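Local structure of amidohydrolase family protein (Acinetobacter baumannii, 4I6K) at residues 106-109 against 110-114; 132-136 against 137-141; 144-148 against 149-153; 196-199 against 200-204. The protein is probably a 2-pyrone-4,6-dicarboxylic acid hydrolase of the amidohydrolase family, and binds citric acid in the crystal. All coordinates share one frame; numbering follows the deposited sequence.

Interaction 1 (106-109 against 110-114); sequences TTFN and ELVNL
One face of the F108 ring is met by the CG2 methyl of V112, one helical turn further on, at the start of helix 108-115. The methyl makes a CH-pi contact, 3.6 Å from the ring centroid and 27° off the ring normal, displaced toward the rim where CE2 lies. With CG of F108 anti to the backbone N (chi1 -179°), the ring lies along the helix flank beside V112. Beyond this turn the ring also touches N145 and L149, so it packs helix 108-115 against helix 137-148 and the turn that follows it, in the (beta/alpha)8 barrel.

T107 is the N-cap residue. Its carbonyl opens the i to i+4 ladder, taking the NH of L111 with T107 O and L111 N 3.1 Å apart, and F108 O then receives V112 N at 2.8 Å in a similarly straight bond. The next rung, from N113 N to N109 O, is more bent, at 141° about the hydrogen.

Ahead of the cap, T106 is held by OG1, which bonds to the carbonyl of Q103. With CG2 anti to the backbone N, its methyl is carried to the aliphatic start of E110, the two side chains crossing at about a right angle. L111, buried against F142 and N145, also meets this methyl: T106 CG2 lies 3.4 Å from E110 CB and 3.8 Å from L111 CD2.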
loop_
_atom_site.group_PDB
_atom_site.type_symbol
_atom_site.label_atom_id
_atom_site.label_comp_id
_atom_site.label_asym_id
_atom_site.label_seq_id
_atom_site.Cartn_x
_atom_site.Cartn_y
_atom_site.Cartn_z
ATOM N N THR A 106 -9.086 -9.104 16.731
ATOM C CA THR A 106 -7.940 -8.858 17.579
ATOM C C THR A 106 -8.361 -7.860 18.649
ATOM O O THR A 106 -9.158 -6.964 18.394
ATOM C CB THR A 106 -6.756 -8.288 16.776
ATOM O OG1 THR A 106 -6.567 -9.073 15.598
ATOM C CG2 THR A 106 -5.483 -8.338 17.599
ATOM N N THR A 107 -7.816 -8.005 19.847
ATOM C CA THR A 107 -8.181 -7.117 20.936
ATOM C C THR A 107 -7.391 -5.828 20.873
ATOM O O THR A 107 -6.268 -5.798 20.367
ATOM C CB THR A 107 -7.934 -7.779 22.286
ATOM O OG1 THR A 107 -6.566 -8.199 22.357
ATOM C CG2 THR A 107 -8.845 -8.990 22.440
ATOM N N PHE A 108 -7.986 -4.760 21.394
ATOM C CA PHE A 108 -7.314 -3.472 21.444
ATOM C C PHE A 108 -5.898 -3.640 21.988
ATOM O O PHE A 108 -4.929 -3.120 21.412
ATOM C CB PHE A 108 -8.085 -2.485 22.313
ATOM C CG PHE A 108 -7.445 -1.121 22.390
ATOM C CD1 PHE A 108 -7.530 -0.235 21.319
ATOM C CD2 PHE A 108 -6.758 -0.723 23.528
ATOM C CE1 PHE A 108 -6.936 1.022 21.379
ATOM C CE2 PHE A 108 -6.164 0.533 23.603
ATOM C CZ PHE A 108 -6.255 1.408 22.525
ATOM N N ASN A 109 -5.768 -4.368 23.094
ATOM C CA ASN A 109 -4.458 -4.496 23.696
ATOM C C ASN A 109 -3.419 -5.038 22.729
ATOM O O ASN A 109 -2.308 -4.515 22.657
ATOM C CB ASN A 109 -4.460 -5.365 24.944
ATOM C CG ASN A 109 -3.049 -5.629 25.434
ATOM O OD1 ASN A 109 -2.536 -6.740 25.304
ATOM N ND2 ASN A 109 -2.388 -4.586 25.934
ATOM N N GLU A 110 -3.779 -6.098 22.006
ATOM C CA GLU A 110 -2.885 -6.713 21.030
ATOM C C GLU A 110 -2.435 -5.662 20.012
ATOM O O GLU A 110 -1.238 -5.470 19.785
ATOM C CB GLU A 110 -3.603 -7.867 20.340
ATOM C CG GLU A 110 -2.685 -8.948 19.779
ATOM C CD GLU A 110 -1.874 -9.662 20.857
ATOM O OE1 GLU A 110 -0.905 -9.058 21.368
ATOM O OE2 GLU A 110 -2.194 -10.832 21.178
ATOM N N LEU A 111 -3.409 -4.963 19.431
ATOM C CA LEU A 111 -3.138 -3.844 18.522
ATOM C C LEU A 111 -2.195 -2.818 19.127
ATOM O O LEU A 111 -1.264 -2.347 18.471
ATOM C CB LEU A 111 -4.438 -3.140 18.151
ATOM C CG LEU A 111 -5.597 -4.008 17.676
ATOM C CD1 LEU A 111 -6.804 -3.127 17.432
ATOM C CD2 LEU A 111 -5.216 -4.754 16.419
ATOM N N VAL A 112 -2.449 -2.444 20.376
ATOM C CA VAL A 112 -1.543 -1.533 21.068
ATOM C C VAL A 112 -0.123 -2.097 21.030
ATOM O O VAL A 112 0.848 -1.354 20.885
ATOM C CB VAL A 112 -1.961 -1.318 22.533
ATOM C CG1 VAL A 112 -0.923 -0.480 23.263
ATOM C CG2 VAL A 112 -3.342 -0.676 22.596
ATOM N N ASN A 113 -0.012 -3.417 21.151
ATOM C CA ASN A 113 1.298 -4.060 21.155
ATOM C C ASN A 113 2.002 -3.981 19.804
ATOM O O ASN A 113 3.201 -3.679 19.733
ATOM C CB ASN A 113 1.202 -5.500 21.655
ATOM C CG ASN A 113 1.380 -5.602 23.168
ATOM O OD1 ASN A 113 0.652 -4.975 23.940
ATOM N ND2 ASN A 113 2.353 -6.392 23.593
ATOM N N LEU A 114 1.256 -4.239 18.732
ATOM C CA LEU A 114 1.798 -4.051 17.393
ATOM C C LEU A 114 2.221 -2.608 17.202
ATOM O O LEU A 114 3.282 -2.340 16.632
ATOM C CB LEU A 114 0.788 -4.469 16.322
ATOM C CG LEU A 114 0.470 -5.964 16.407
ATOM C CD1 LEU A 114 -0.823 -6.279 15.694
ATOM C CD2 LEU A 114 1.637 -6.821 15.873
#

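Interaction 2 (132-136 against 137-141); sequences PALNT and PDWQK
L134 lays its CD2 methyl over one face of the W139 indole, a CH-pi contact 3.5 Å from the centroid of the six-membered ring and 22° off its normal. The methyl is offset toward the rim, where CD2 of L134 comes within 3.3 Å of W139 CE3. L134 is buried, with L165, Q168 and L169 of helix 159-169 packed on it, whereas the indole also stacks on the ring of H104. P132 approaches the indole more loosely, its CB 4.1 Å from W139 CZ2.

The loop turns into helix 137-148 at T136, the N-cap residue, although the placing of its hydroxyl is doubtful because OG1 lies too close to D138 OD1 in the model. The carbonyl serves the first helical turn: T136 O accepts from Q140 N at 3.0 Å, with an angle of 167° at the hydrogen. In that same turn, D138 OD2 is hydrogen-bonded to NE2 of H104.

Two kinds of hold thus join the loop to the helix. The grip of L134 on W139 is apolar and sets no precise direction, while the well-aligned backbone bond from Q140 N to T136 O fixes the start of the helix.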
loop_
_atom_site.group_PDB
_atom_site.type_symbol
_atom_site.label_atom_id
_atom_site.label_comp_id
_atom_site.label_asym_id
_atom_site.label_seq_id
_atom_site.Cartn_x
_atom_site.Cartn_y
_atom_site.Cartn_z
ATOM N N PRO A 132 -15.799 -7.876 2.708
ATOM C CA PRO A 132 -16.435 -8.040 4.013
ATOM C C PRO A 132 -17.469 -6.953 4.264
ATOM O O PRO A 132 -17.431 -5.900 3.632
ATOM C CB PRO A 132 -15.268 -7.880 4.998
ATOM C CG PRO A 132 -14.312 -6.973 4.304
ATOM C CD PRO A 132 -14.439 -7.312 2.814
ATOM N N ALA A 133 -18.387 -7.206 5.185
ATOM C CA ALA A 133 -19.336 -6.182 5.580
ATOM C C ALA A 133 -18.729 -5.390 6.724
ATOM O O ALA A 133 -18.433 -5.935 7.781
ATOM C CB ALA A 133 -20.654 -6.798 5.984
ATOM N N LEU A 134 -18.535 -4.097 6.504
ATOM C CA LEU A 134 -17.845 -3.266 7.482
ATOM C C LEU A 134 -18.779 -2.604 8.500
ATOM O O LEU A 134 -18.320 -2.061 9.517
ATOM C CB LEU A 134 -17.011 -2.217 6.758
ATOM C CG LEU A 134 -15.824 -2.791 5.995
ATOM C CD1 LEU A 134 -14.976 -1.670 5.418
ATOM C CD2 LEU A 134 -15.004 -3.683 6.899
ATOM N N ASN A 135 -20.080 -2.653 8.225
ATOM C CA ASN A 135 -21.072 -2.003 9.074
ATOM C C ASN A 135 -21.338 -2.801 10.349
ATOM O O ASN A 135 -21.677 -2.233 11.384
ATOM C CB ASN A 135 -22.371 -1.832 8.307
ATOM C CG ASN A 135 -22.889 -3.149 7.778
ATOM O OD1 ASN A 135 -22.149 -3.911 7.146
ATOM N ND2 ASN A 135 -24.154 -3.443 8.057
ATOM N N THR A 136 -21.178 -4.116 10.275
ATOM C CA THR A 136 -21.458 -4.978 11.422
ATOM C C THR A 136 -20.761 -4.478 12.687
ATOM O O THR A 136 -19.694 -3.870 12.613
ATOM C CB THR A 136 -21.040 -6.430 11.136
ATOM O OG1 THR A 136 -19.634 -6.582 11.366
ATOM C CG2 THR A 136 -21.348 -6.780 9.697
ATOM N N PRO A 137 -21.367 -4.732 13.859
ATOM C CA PRO A 137 -20.837 -4.197 15.117
ATOM C C PRO A 137 -19.372 -4.560 15.382
ATOM O O PRO A 137 -18.598 -3.709 15.816
ATOM C CB PRO A 137 -21.755 -4.824 16.171
ATOM C CG PRO A 137 -23.034 -5.010 15.464
ATOM C CD PRO A 137 -22.663 -5.404 14.054
ATOM N N ASP A 138 -18.996 -5.806 15.121
ATOM C CA ASP A 138 -17.620 -6.263 15.326
ATOM C C ASP A 138 -16.617 -5.498 14.458
ATOM O O ASP A 138 -15.515 -5.193 14.899
ATOM C CB ASP A 138 -17.531 -7.754 15.025
ATOM C CG ASP A 138 -18.301 -8.131 13.772
ATOM O OD1 ASP A 138 -19.295 -7.439 13.470
ATOM O OD2 ASP A 138 -17.919 -9.107 13.088
ATOM N N TRP A 139 -16.997 -5.203 13.219
ATOM C CA TRP A 139 -16.145 -4.418 12.330
ATOM C C TRP A 139 -16.011 -2.990 12.806
ATOM O O TRP A 139 -14.914 -2.436 12.803
ATOM C CB TRP A 139 -16.654 -4.448 10.889
ATOM C CG TRP A 139 -16.006 -5.551 10.132
ATOM C CD1 TRP A 139 -16.559 -6.749 9.790
ATOM C CD2 TRP A 139 -14.656 -5.582 9.666
ATOM N NE1 TRP A 139 -15.642 -7.519 9.118
ATOM C CE2 TRP A 139 -14.462 -6.830 9.034
ATOM C CE3 TRP A 139 -13.592 -4.676 9.718
ATOM C CZ2 TRP A 139 -13.249 -7.194 8.453
ATOM C CZ3 TRP A 139 -12.387 -5.034 9.143
ATOM C CH2 TRP A 139 -12.226 -6.283 8.512
ATOM N N GLN A 140 -17.138 -2.406 13.213
ATOM C CA GLN A 140 -17.164 -1.048 13.736
ATOM C C GLN A 140 -16.267 -0.933 14.964
ATOM O O GLN A 140 -15.577 0.075 15.156
ATOM C CB GLN A 140 -18.593 -0.629 14.095
ATOM C CG GLN A 140 -19.575 -0.657 12.932
ATOM C CD GLN A 140 -20.885 0.055 13.249
ATOM O OE1 GLN A 140 -21.487 -0.151 14.309
ATOM N NE2 GLN A 140 -21.330 0.901 12.331
ATOM N N LYS A 141 -16.273 -1.967 15.800
ATOM C CA LYS A 141 -15.466 -1.914 17.012
ATOM C C LYS A 141 -13.970 -1.936 16.711
ATOM O O LYS A 141 -13.201 -1.122 17.231
ATOM C CB LYS A 141 -15.826 -3.035 17.980
ATOM C CG LYS A 141 -15.340 -2.716 19.380
ATOM C CD LYS A 141 -15.453 -1.202 19.591
ATOM C CE LYS A 141 -14.225 -0.621 20.274
ATOM N NZ LYS A 141 -13.901 0.742 19.755
#

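Interaction 3 (144-148 against 149-153); sequences RNVES and LNWQV
V146 and W151 make the main apolar contact: CG1 of V146 presses on CB of W151 at 3.4 Å, near the plane of the indole at its edge, and the two side chains cross at about a right angle. CG1 is anti to the backbone N (chi1 -179°), which also carries it to 4.0 Å from CG2 of V153 on the following strand.

Backbone bonds close the helix in a Schellman motif, with N150 at positive phi (68°). N150 N gives a bond to E147 O at 3.1 Å from well above the carbonyl plane, and W151 N reaches back weakly to V146 O at 3.3 Å. L149 N is shared weakly between N145 O and V146 O.

The polar side chains act within the last turn. R144 forms a salt bridge with E147, NH2 lying 2.6 Å from OE1 on its syn side and tilted from the guanidinium plane, while S148 OG and S148 N grip R144 O from opposite faces of its plane. The other carboxylate oxygen of E147 bonds to S173 N.

The turn links helix 137-148 to strand 152-156. L149 rests on helix 108-115, W151 packs on I119 and V122 of strand 119-125, and V153 pairs by backbone with strand 176-178.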
loop_
_atom_site.group_PDB
_atom_site.type_symbol
_atom_site.label_atom_id
_atom_site.label_comp_id
_atom_site.label_asym_id
_atom_site.label_seq_id
_atom_site.Cartn_x
_atom_site.Cartn_y
_atom_site.Cartn_z
ATOM N N ARG A 144 -13.143 1.473 15.197
ATOM C CA ARG A 144 -13.039 2.540 16.191
ATOM C C ARG A 144 -11.712 2.442 16.937
ATOM O O ARG A 144 -11.100 3.449 17.294
ATOM C CB ARG A 144 -14.218 2.490 17.156
ATOM C CG ARG A 144 -15.514 2.973 16.531
ATOM C CD ARG A 144 -15.331 4.354 15.947
ATOM N NE ARG A 144 -16.390 4.717 15.004
ATOM C CZ ARG A 144 -16.467 5.900 14.396
ATOM N NH1 ARG A 144 -17.458 6.161 13.539
ATOM N NH2 ARG A 144 -15.545 6.826 14.652
ATOM N N ASN A 145 -11.252 1.213 17.150
ATOM C CA ASN A 145 -9.956 1.006 17.784
ATOM C C ASN A 145 -8.780 1.523 16.956
ATOM O O ASN A 145 -7.920 2.236 17.475
ATOM C CB ASN A 145 -9.760 -0.466 18.114
ATOM C CG ASN A 145 -10.529 -0.885 19.337
ATOM O OD1 ASN A 145 -10.649 -0.126 20.303
ATOM N ND2 ASN A 145 -11.050 -2.101 19.313
ATOM N N VAL A 146 -8.752 1.150 15.674
ATOM C CA VAL A 146 -7.765 1.664 14.727
ATOM C C VAL A 146 -7.780 3.200 14.704
ATOM O O VAL A 146 -6.736 3.850 14.713
ATOM C CB VAL A 146 -8.010 1.125 13.270
ATOM C CG1 VAL A 146 -6.942 1.655 12.288
ATOM C CG2 VAL A 146 -8.010 -0.381 13.238
ATOM N N GLU A 147 -8.974 3.774 14.627
ATOM C CA GLU A 147 -9.112 5.228 14.679
ATOM C C GLU A 147 -8.423 5.813 15.929
ATOM O O GLU A 147 -7.647 6.765 15.838
ATOM C CB GLU A 147 -10.587 5.572 14.684
ATOM C CG GLU A 147 -10.921 7.033 14.568
ATOM C CD GLU A 147 -12.419 7.238 14.600
ATOM O OE1 GLU A 147 -13.103 6.506 15.346
ATOM O OE2 GLU A 147 -12.921 8.113 13.875
ATOM N N SER A 148 -8.705 5.220 17.086
ATOM C CA SER A 148 -8.118 5.643 18.353
ATOM C C SER A 148 -6.609 5.594 18.336
ATOM O O SER A 148 -5.956 6.385 19.007
ATOM C CB SER A 148 -8.617 4.740 19.474
ATOM O OG SER A 148 -9.997 4.486 19.285
ATOM N N LEU A 149 -6.060 4.656 17.575
ATOM C CA LEU A 149 -4.619 4.444 17.557
ATOM C C LEU A 149 -3.897 5.322 16.538
ATOM O O LEU A 149 -2.668 5.273 16.432
ATOM C CB LEU A 149 -4.303 2.977 17.293
ATOM C CG LEU A 149 -4.649 2.032 18.444
ATOM C CD1 LEU A 149 -4.548 0.575 17.988
ATOM C CD2 LEU A 149 -3.739 2.299 19.642
ATOM N N ASN A 150 -4.651 6.123 15.795
ATOM C CA ASN A 150 -4.044 7.022 14.818
ATOM C C ASN A 150 -3.430 6.230 13.692
ATOM O O ASN A 150 -2.612 6.737 12.933
ATOM C CB ASN A 150 -2.958 7.866 15.463
ATOM C CG ASN A 150 -3.387 9.288 15.677
ATOM O OD1 ASN A 150 -4.574 9.570 15.884
ATOM N ND2 ASN A 150 -2.423 10.206 15.625
ATOM N N TRP A 151 -3.825 4.968 13.604
ATOM C CA TRP A 151 -3.377 4.096 12.548
ATOM C C TRP A 151 -4.081 4.455 11.266
ATOM O O TRP A 151 -5.169 5.015 11.289
ATOM C CB TRP A 151 -3.737 2.668 12.918
ATOM C CG TRP A 151 -2.666 2.005 13.656
ATOM C CD1 TRP A 151 -1.528 2.581 14.138
ATOM C CD2 TRP A 151 -2.617 0.627 14.031
ATOM N NE1 TRP A 151 -0.764 1.639 14.780
ATOM C CE2 TRP A 151 -1.413 0.431 14.734
ATOM C CE3 TRP A 151 -3.475 -0.464 13.834
ATOM C CZ2 TRP A 151 -1.036 -0.818 15.242
ATOM C CZ3 TRP A 151 -3.101 -1.707 14.335
ATOM C CH2 TRP A 151 -1.896 -1.872 15.037
ATOM N N GLN A 152 -3.469 4.114 10.141
ATOM C CA GLN A 152 -4.138 4.243 8.855
ATOM C C GLN A 152 -4.822 2.906 8.480
ATOM O O GLN A 152 -4.503 1.835 9.037
ATOM C CB GLN A 152 -3.111 4.613 7.795
ATOM C CG GLN A 152 -2.118 3.480 7.512
ATOM C CD GLN A 152 -1.170 3.827 6.390
ATOM O OE1 GLN A 152 -0.328 4.707 6.535
ATOM N NE2 GLN A 152 -1.317 3.153 5.250
ATOM N N VAL A 153 -5.770 2.973 7.549
ATOM C CA VAL A 153 -6.317 1.776 6.911
ATOM C C VAL A 153 -5.939 1.736 5.421
ATOM O O VAL A 153 -6.345 2.604 4.644
ATOM C CB VAL A 153 -7.851 1.677 7.069
ATOM C CG1 VAL A 153 -8.405 0.521 6.252
ATOM C CG2 VAL A 153 -8.231 1.525 8.535
#

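Interaction 4 (196-199 against 200-204); sequences QKFL and SLLNV
L202, near the C-terminal end of helix 193-201, folds back over the last helical turn. Its CB lies 3.4 Å from L199 O, and CG is similarly near the carbonyl oxygens of F198 and L199. At the tip the two methyls part: CD1 runs alongside L199 at 4.1 Å from CD2 of that residue, both side chains pointing the same way, whereas CD2 reaches F198 CE2 at 3.8 Å, obliquely to the ring. CG of L202 is anti to the carbonyl carbon (chi1 -67°), which directs this fork back to the helix. L202 N bonds to L199 O at 3.2 Å, and a water probably bridges L199 O and L202 O, though the place of L199 O is less sure.

The hydroxyl of S200 donates to K197 O, with OG only 2.5 Å from it, a very short bond. S200 N keeps the regular bond to Q196 O. For L201 N, an i to i+3 bond to F198 O, at 3.0 Å, competes with a weak i to i+4 bond to K197 O.

Around it, L162 and V163 touch F198, I233 and F234 touch L199, and H207 and I209 touch L202. This is the helix-to-strand turn of a beta-alpha-beta unit, joining helix 193-201 to strand 207-210 in the parallel barrel of the amidohydrolase fold.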
loop_
_atom_site.group_PDB
_atom_site.type_symbol
_atom_site.label_atom_id
_atom_site.label_comp_id
_atom_site.label_asym_id
_atom_site.label_seq_id
_atom_site.Cartn_x
_atom_site.Cartn_y
_atom_site.Cartn_z
ATOM N N GLN A 196 -14.653 5.292 -12.056
ATOM C CA GLN A 196 -15.164 6.643 -12.049
ATOM C C GLN A 196 -15.861 6.914 -10.726
ATOM O O GLN A 196 -15.687 7.976 -10.138
ATOM C CB GLN A 196 -16.130 6.883 -13.220
ATOM C CG GLN A 196 -15.473 6.902 -14.591
ATOM C CD GLN A 196 -14.467 8.038 -14.755
ATOM O OE1 GLN A 196 -14.787 9.203 -14.538
ATOM N NE2 GLN A 196 -13.244 7.697 -15.148
ATOM N N LYS A 197 -16.666 5.964 -10.265
ATOM C CA LYS A 197 -17.353 6.140 -8.995
ATOM C C LYS A 197 -16.320 6.284 -7.887
ATOM O O LYS A 197 -16.395 7.200 -7.060
ATOM C CB LYS A 197 -18.280 4.963 -8.711
ATOM C CG LYS A 197 -19.010 5.059 -7.367
ATOM C CD LYS A 197 -20.235 5.963 -7.420
ATOM C CE LYS A 197 -21.512 5.146 -7.616
ATOM N NZ LYS A 197 -22.737 6.000 -7.610
ATOM N N PHE A 198 -15.344 5.377 -7.892
ATOM C CA PHE A 198 -14.232 5.388 -6.936
ATOM C C PHE A 198 -13.610 6.772 -6.832
ATOM O O PHE A 198 -13.471 7.321 -5.742
ATOM C CB PHE A 198 -13.179 4.348 -7.355
ATOM C CG PHE A 198 -11.791 4.641 -6.856
ATOM C CD1 PHE A 198 -10.788 5.009 -7.736
ATOM C CD2 PHE A 198 -11.484 4.544 -5.510
ATOM C CE1 PHE A 198 -9.505 5.268 -7.276
ATOM C CE2 PHE A 198 -10.208 4.812 -5.048
ATOM C CZ PHE A 198 -9.220 5.174 -5.929
ATOM N N LEU A 199 -13.269 7.342 -7.985
ATOM C CA LEU A 199 -12.661 8.660 -8.055
ATOM C C LEU A 199 -13.536 9.720 -7.395
ATOM O O LEU A 199 -13.040 10.587 -6.682
ATOM C CB LEU A 199 -12.405 9.040 -9.512
ATOM C CG LEU A 199 -11.290 8.297 -10.241
ATOM C CD1 LEU A 199 -11.395 8.560 -11.723
ATOM C CD2 LEU A 199 -9.932 8.728 -9.719
ATOM N N SER A 200 -14.837 9.662 -7.650
ATOM C CA SER A 200 -15.748 10.654 -7.093
ATOM C C SER A 200 -15.851 10.522 -5.564
ATOM O O SER A 200 -16.210 11.473 -4.865
ATOM C CB SER A 200 -17.128 10.486 -7.714
ATOM O OG SER A 200 -17.713 9.263 -7.285
ATOM N N LEU A 201 -15.532 9.342 -5.051
ATOM C CA LEU A 201 -15.693 9.060 -3.621
ATOM C C LEU A 201 -14.494 9.546 -2.838
ATOM O O LEU A 201 -14.522 9.604 -1.605
ATOM C CB LEU A 201 -15.862 7.556 -3.385
ATOM C CG LEU A 201 -17.101 6.918 -3.993
ATOM C CD1 LEU A 201 -17.076 5.404 -3.809
ATOM C CD2 LEU A 201 -18.311 7.539 -3.331
ATOM N N LEU A 202 -13.429 9.873 -3.559
ATOM C CA LEU A 202 -12.200 10.307 -2.920
ATOM C C LEU A 202 -12.409 11.649 -2.234
ATOM O O LEU A 202 -13.017 12.570 -2.809
ATOM C CB LEU A 202 -11.074 10.420 -3.943
ATOM C CG LEU A 202 -10.569 9.128 -4.579
ATOM C CD1 LEU A 202 -9.610 9.464 -5.708
ATOM C CD2 LEU A 202 -9.890 8.248 -3.538
ATOM N N ASN A 203 -11.902 11.759 -1.010
ATOM C CA ASN A 203 -11.982 13.022 -0.281
ATOM C C ASN A 203 -10.595 13.520 0.077
ATOM O O ASN A 203 -9.807 12.797 0.688
ATOM C CB ASN A 203 -12.846 12.881 0.973
ATOM C CG ASN A 203 -13.184 14.209 1.588
ATOM O OD1 ASN A 203 -12.292 14.932 2.052
ATOM N ND2 ASN A 203 -14.479 14.555 1.597
ATOM N N VAL A 204 -10.302 14.759 -0.239
ATOM C CA VAL A 204 -8.968 15.264 -0.055
ATOM C C VAL A 204 -8.600 15.228 1.420
ATOM O O VAL A 204 -7.450 15.259 1.773
ATOM C CB VAL A 204 -8.791 16.658 -0.665
ATOM C CG1 VAL A 204 -9.536 17.683 0.115
ATOM C CG2 VAL A 204 -7.353 17.002 -0.760
HETATM O O HOH W 1 -13.568 13.483 -5.341
#

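Overall arrangement
From the N terminus, interaction 1 comes first, at the start of helix 108-115, the connection between strands 96-100 and 119-125. Interactions 2 and 3 follow on a single helix, 137-148: one where the preceding loop enters it, the other where it leaves for strand 152-156. Interaction 4 lies further on, at the end of helix 193-201. Each closes a short local turn, and the four run in series without nesting or crossing. Interactions 1 and 3 touch directly, the start of helix 108-115 packing on the end of helix 137-148 and its turn, which ties two successive outer helices together. Interaction 4 stands apart, its centre about 22 Å from those of interactions 2 and 3.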